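Local coordinates for protein glycoside hydrolase family 5 (Aspergillus oryzae, PDB 6LA0) that is a secreted fungal rutinosidase of glycoside hydrolase family 5, a monomeric enzyme probably also able to trim glucose from the non-reducing ends of beta-1,3-glucans, at residues A[272-284]-A[314-326]. Residues are numbered along the deposited sequence; the frame is centred on the assembly and turned at random.
Sequences SETLPARLYADAQ and RNVNAGLDAMYKY
Tyr280 and Leu279 are knobs that lock helix 275-284 against helix 314-326, a nearly parallel pair with axes 8.6 Å apart and crossing at -17°. The ring of Tyr280 lies among Ala318, Asp321, Ala322 and Lys325: the methyl of Ala322 sits over one face, 4.1 Å from CB to the ring centroid, while Lys325 NZ comes up at the edge. A water joins Lys325 NZ to Tyr280 OH; the carboxylate of Asp321 turns instead to a salt bridge with Arg368. Deeper in, Leu279 sends CD1 over the backbone of Asn315 and Gly319, 3.7 Å from Gly319 N, and rests CD2 against Met323 CE. One turn on, Ala283 CB packs on Ala322 CB at 3.9 Å, and the Tyr326 ring is covered on one face by the aliphatic part of Gln284: with CG anti to the backbone N (chi1 -180°), CB and CG lie over the ring, the two side chains crossing at a slant and the amide turned only 14° from the ring plane. At the N-terminal end the grip is polar. Arg314 NE and NH2 both hold Asn315 OD1 in the guanidinium plane, and NH2 also donates to Glu273 O (2.8 Å), while Asn315 ND2 reaches Ser272 O at 3.2 Å; Pro276 CG lies over the guanidinium face. Such side-by-side packing of successive helices, each following a parallel strand (257-265, then 294-303), is characteristic of the outer layer of the TIM barrel of this family.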
# COMPACT_ATOMS: atom_id res chain seq x y z
N SER A 272 -11.69 19.79 -7.44
CA SER A 272 -11.13 20.16 -6.14
C SER A 272 -12.19 20.85 -5.27
O SER A 272 -12.28 20.62 -4.05
CB SER A 272 -9.91 21.06 -6.34
OG SER A 272 -8.81 20.28 -6.83
N GLU A 273 -13.04 21.68 -5.89
CA GLU A 273 -14.10 22.37 -5.17
C GLU A 273 -15.03 21.40 -4.46
O GLU A 273 -15.23 21.50 -3.24
CB GLU A 273 -14.90 23.22 -6.15
CG GLU A 273 -15.83 24.17 -5.38
CD GLU A 273 -17.34 23.97 -5.57
OE1 GLU A 273 -17.81 23.87 -6.72
OE2 GLU A 273 -18.05 24.11 -4.55
N THR A 274 -15.48 20.37 -5.18
CA THR A 274 -16.51 19.46 -4.69
C THR A 274 -15.94 18.21 -4.05
O THR A 274 -16.70 17.32 -3.64
CB THR A 274 -17.45 19.08 -5.84
OG1 THR A 274 -16.68 18.53 -6.90
CG2 THR A 274 -18.21 20.34 -6.35
N LEU A 275 -14.61 18.12 -3.97
CA LEU A 275 -14.01 16.90 -3.45
C LEU A 275 -14.42 16.56 -2.02
O LEU A 275 -14.64 15.37 -1.75
CB LEU A 275 -12.48 16.97 -3.55
CG LEU A 275 -11.76 15.73 -3.04
CD1 LEU A 275 -12.18 14.46 -3.81
CD2 LEU A 275 -10.26 15.97 -3.14
N PRO A 276 -14.54 17.51 -1.07
CA PRO A 276 -14.84 17.09 0.32
C PRO A 276 -16.13 16.31 0.46
O PRO A 276 -16.17 15.31 1.19
CB PRO A 276 -14.90 18.42 1.09
CG PRO A 276 -14.03 19.35 0.28
CD PRO A 276 -14.29 18.97 -1.14
N ALA A 277 -17.20 16.75 -0.21
CA ALA A 277 -18.45 15.98 -0.19
C ALA A 277 -18.20 14.53 -0.59
O ALA A 277 -18.74 13.60 0.03
CB ALA A 277 -19.49 16.63 -1.11
N ARG A 278 -17.38 14.31 -1.62
CA ARG A 278 -17.11 12.95 -2.07
C ARG A 278 -16.28 12.18 -1.05
O ARG A 278 -16.51 10.98 -0.83
CB ARG A 278 -16.39 12.95 -3.41
CG ARG A 278 -16.85 11.84 -4.34
CD ARG A 278 -18.33 12.01 -4.70
NE ARG A 278 -18.55 13.14 -5.61
CZ ARG A 278 -18.47 13.07 -6.94
NH1 ARG A 278 -18.15 11.92 -7.53
NH2 ARG A 278 -18.71 14.15 -7.67
N LEU A 279 -15.29 12.83 -0.44
CA LEU A 279 -14.48 12.19 0.59
C LEU A 279 -15.35 11.69 1.74
O LEU A 279 -15.16 10.58 2.25
CB LEU A 279 -13.42 13.15 1.12
CG LEU A 279 -12.27 13.53 0.18
CD1 LEU A 279 -11.58 14.85 0.60
CD2 LEU A 279 -11.25 12.39 0.09
N TYR A 280 -16.33 12.51 2.16
CA TYR A 280 -17.15 12.12 3.30
C TYR A 280 -18.14 11.03 2.91
O TYR A 280 -18.36 10.09 3.68
CB TYR A 280 -17.89 13.34 3.86
CG TYR A 280 -17.03 14.22 4.75
CD1 TYR A 280 -16.91 13.95 6.11
CD2 TYR A 280 -16.35 15.31 4.24
CE1 TYR A 280 -16.13 14.76 6.94
CE2 TYR A 280 -15.57 16.12 5.06
CZ TYR A 280 -15.46 15.83 6.40
OH TYR A 280 -14.69 16.65 7.21
N ALA A 281 -18.73 11.13 1.71
CA ALA A 281 -19.64 10.09 1.23
C ALA A 281 -18.93 8.75 1.15
O ALA A 281 -19.47 7.72 1.59
CB ALA A 281 -20.21 10.48 -0.13
N ASP A 282 -17.72 8.74 0.58
CA ASP A 282 -16.99 7.49 0.36
C ASP A 282 -16.60 6.84 1.68
O ASP A 282 -16.70 5.61 1.83
CB ASP A 282 -15.74 7.75 -0.48
CG ASP A 282 -16.05 7.98 -1.95
OD1 ASP A 282 -17.14 7.56 -2.42
OD2 ASP A 282 -15.22 8.58 -2.65
N ALA A 283 -16.11 7.63 2.63
CA ALA A 283 -15.73 7.09 3.92
C ALA A 283 -16.95 6.51 4.64
O ALA A 283 -16.85 5.45 5.29
CB ALA A 283 -15.07 8.18 4.77
N GLN A 284 -18.11 7.17 4.51
CA GLN A 284 -19.34 6.64 5.10
C GLN A 284 -19.73 5.31 4.47
O GLN A 284 -20.08 4.36 5.18
CB GLN A 284 -20.48 7.65 4.96
CG GLN A 284 -21.80 7.18 5.57
CD GLN A 284 -22.88 8.26 5.57
OE1 GLN A 284 -22.58 9.45 5.49
NE2 GLN A 284 -24.13 7.84 5.66
N ARG A 314 -7.23 22.41 2.47
CA ARG A 314 -8.58 22.08 2.92
C ARG A 314 -8.91 20.63 2.60
O ARG A 314 -9.43 19.89 3.45
CB ARG A 314 -9.60 23.04 2.29
CG ARG A 314 -11.06 22.76 2.69
CD ARG A 314 -12.07 23.35 1.72
NE ARG A 314 -12.20 22.58 0.48
CZ ARG A 314 -13.09 22.83 -0.47
NH1 ARG A 314 -13.99 23.80 -0.32
NH2 ARG A 314 -13.12 22.08 -1.57
N ASN A 315 -8.54 20.18 1.40
CA ASN A 315 -8.97 18.86 0.93
C ASN A 315 -8.21 17.72 1.62
O ASN A 315 -8.82 16.71 1.99
CB ASN A 315 -8.83 18.79 -0.60
CG ASN A 315 -9.84 19.68 -1.33
OD1 ASN A 315 -10.88 20.07 -0.78
ND2 ASN A 315 -9.54 19.99 -2.59
N VAL A 316 -6.89 17.84 1.80
CA VAL A 316 -6.18 16.77 2.51
C VAL A 316 -6.66 16.69 3.95
O VAL A 316 -6.82 15.59 4.51
CB VAL A 316 -4.64 16.94 2.42
CG1 VAL A 316 -4.14 18.13 3.23
CG2 VAL A 316 -3.93 15.67 2.90
N ASN A 317 -6.96 17.84 4.57
CA ASN A 317 -7.41 17.78 5.95
C ASN A 317 -8.84 17.25 6.03
O ASN A 317 -9.18 16.56 7.01
CB ASN A 317 -7.28 19.15 6.61
CG ASN A 317 -5.88 19.41 7.11
OD1 ASN A 317 -5.38 18.69 7.99
ND2 ASN A 317 -5.22 20.42 6.56
N ALA A 318 -9.66 17.51 5.01
CA ALA A 318 -11.02 16.96 4.98
C ALA A 318 -11.00 15.45 4.78
O ALA A 318 -11.87 14.74 5.32
CB ALA A 318 -11.84 17.62 3.88
N GLY A 319 -10.04 14.94 4.01
CA GLY A 319 -9.90 13.49 3.87
C GLY A 319 -9.47 12.83 5.17
O GLY A 319 -10.03 11.81 5.58
N LEU A 320 -8.46 13.41 5.83
CA LEU A 320 -8.04 12.91 7.14
C LEU A 320 -9.21 12.85 8.11
O LEU A 320 -9.38 11.86 8.83
CB LEU A 320 -6.92 13.80 7.70
CG LEU A 320 -5.55 13.63 7.04
CD1 LEU A 320 -4.60 14.79 7.38
CD2 LEU A 320 -4.94 12.29 7.41
N ASP A 321 -10.04 13.90 8.13
CA ASP A 321 -11.23 13.95 8.99
C ASP A 321 -12.20 12.82 8.68
O ASP A 321 -12.68 12.13 9.59
CB ASP A 321 -11.93 15.29 8.80
CG ASP A 321 -11.17 16.46 9.39
OD1 ASP A 321 -10.16 16.24 10.07
OD2 ASP A 321 -11.60 17.62 9.17
N ALA A 322 -12.52 12.64 7.40
CA ALA A 322 -13.51 11.65 6.98
C ALA A 322 -13.07 10.22 7.30
O ALA A 322 -13.85 9.41 7.81
CB ALA A 322 -13.77 11.80 5.49
N MET A 323 -11.83 9.88 6.98
CA MET A 323 -11.42 8.50 7.19
C MET A 323 -11.19 8.20 8.67
O MET A 323 -11.29 7.04 9.09
CB MET A 323 -10.17 8.19 6.37
CG MET A 323 -10.41 8.15 4.84
SD MET A 323 -9.16 9.08 3.97
CE MET A 323 -9.84 9.10 2.32
N TYR A 324 -10.89 9.22 9.48
CA TYR A 324 -10.75 9.00 10.92
C TYR A 324 -12.10 8.88 11.61
O TYR A 324 -12.23 8.15 12.61
CB TYR A 324 -9.95 10.14 11.55
CG TYR A 324 -9.33 9.83 12.90
CD1 TYR A 324 -8.11 9.16 12.98
CD2 TYR A 324 -9.95 10.22 14.08
CE1 TYR A 324 -7.52 8.89 14.20
CE2 TYR A 324 -9.36 9.95 15.32
CZ TYR A 324 -8.15 9.28 15.36
OH TYR A 324 -7.54 9.00 16.57
N LYS A 325 -13.11 9.57 11.10
CA LYS A 325 -14.43 9.55 11.72
C LYS A 325 -15.16 8.24 11.43
O LYS A 325 -15.76 7.65 12.33
CB LYS A 325 -15.24 10.75 11.23
CG LYS A 325 -16.55 10.95 11.95
CD LYS A 325 -17.06 12.39 11.80
CE LYS A 325 -16.53 13.07 10.54
NZ LYS A 325 -17.29 14.32 10.23
N TYR A 326 -15.14 7.78 10.18
CA TYR A 326 -15.91 6.58 9.81
C TYR A 326 -15.10 5.29 9.89
O TYR A 326 -15.70 4.24 9.89
CB TYR A 326 -16.46 6.75 8.40
CG TYR A 326 -17.57 7.77 8.29
CD1 TYR A 326 -18.88 7.45 8.60
CD2 TYR A 326 -17.31 9.05 7.89
CE1 TYR A 326 -19.89 8.39 8.50
CE2 TYR A 326 -18.30 10.00 7.77
CZ TYR A 326 -19.60 9.68 8.09
OH TYR A 326 -20.57 10.61 7.99
O HOH W 1 -15.52 16.33 10.15
O HOH W 2 -20.97 11.38 4.91
O HOH W 3 -23.03 10.19 8.76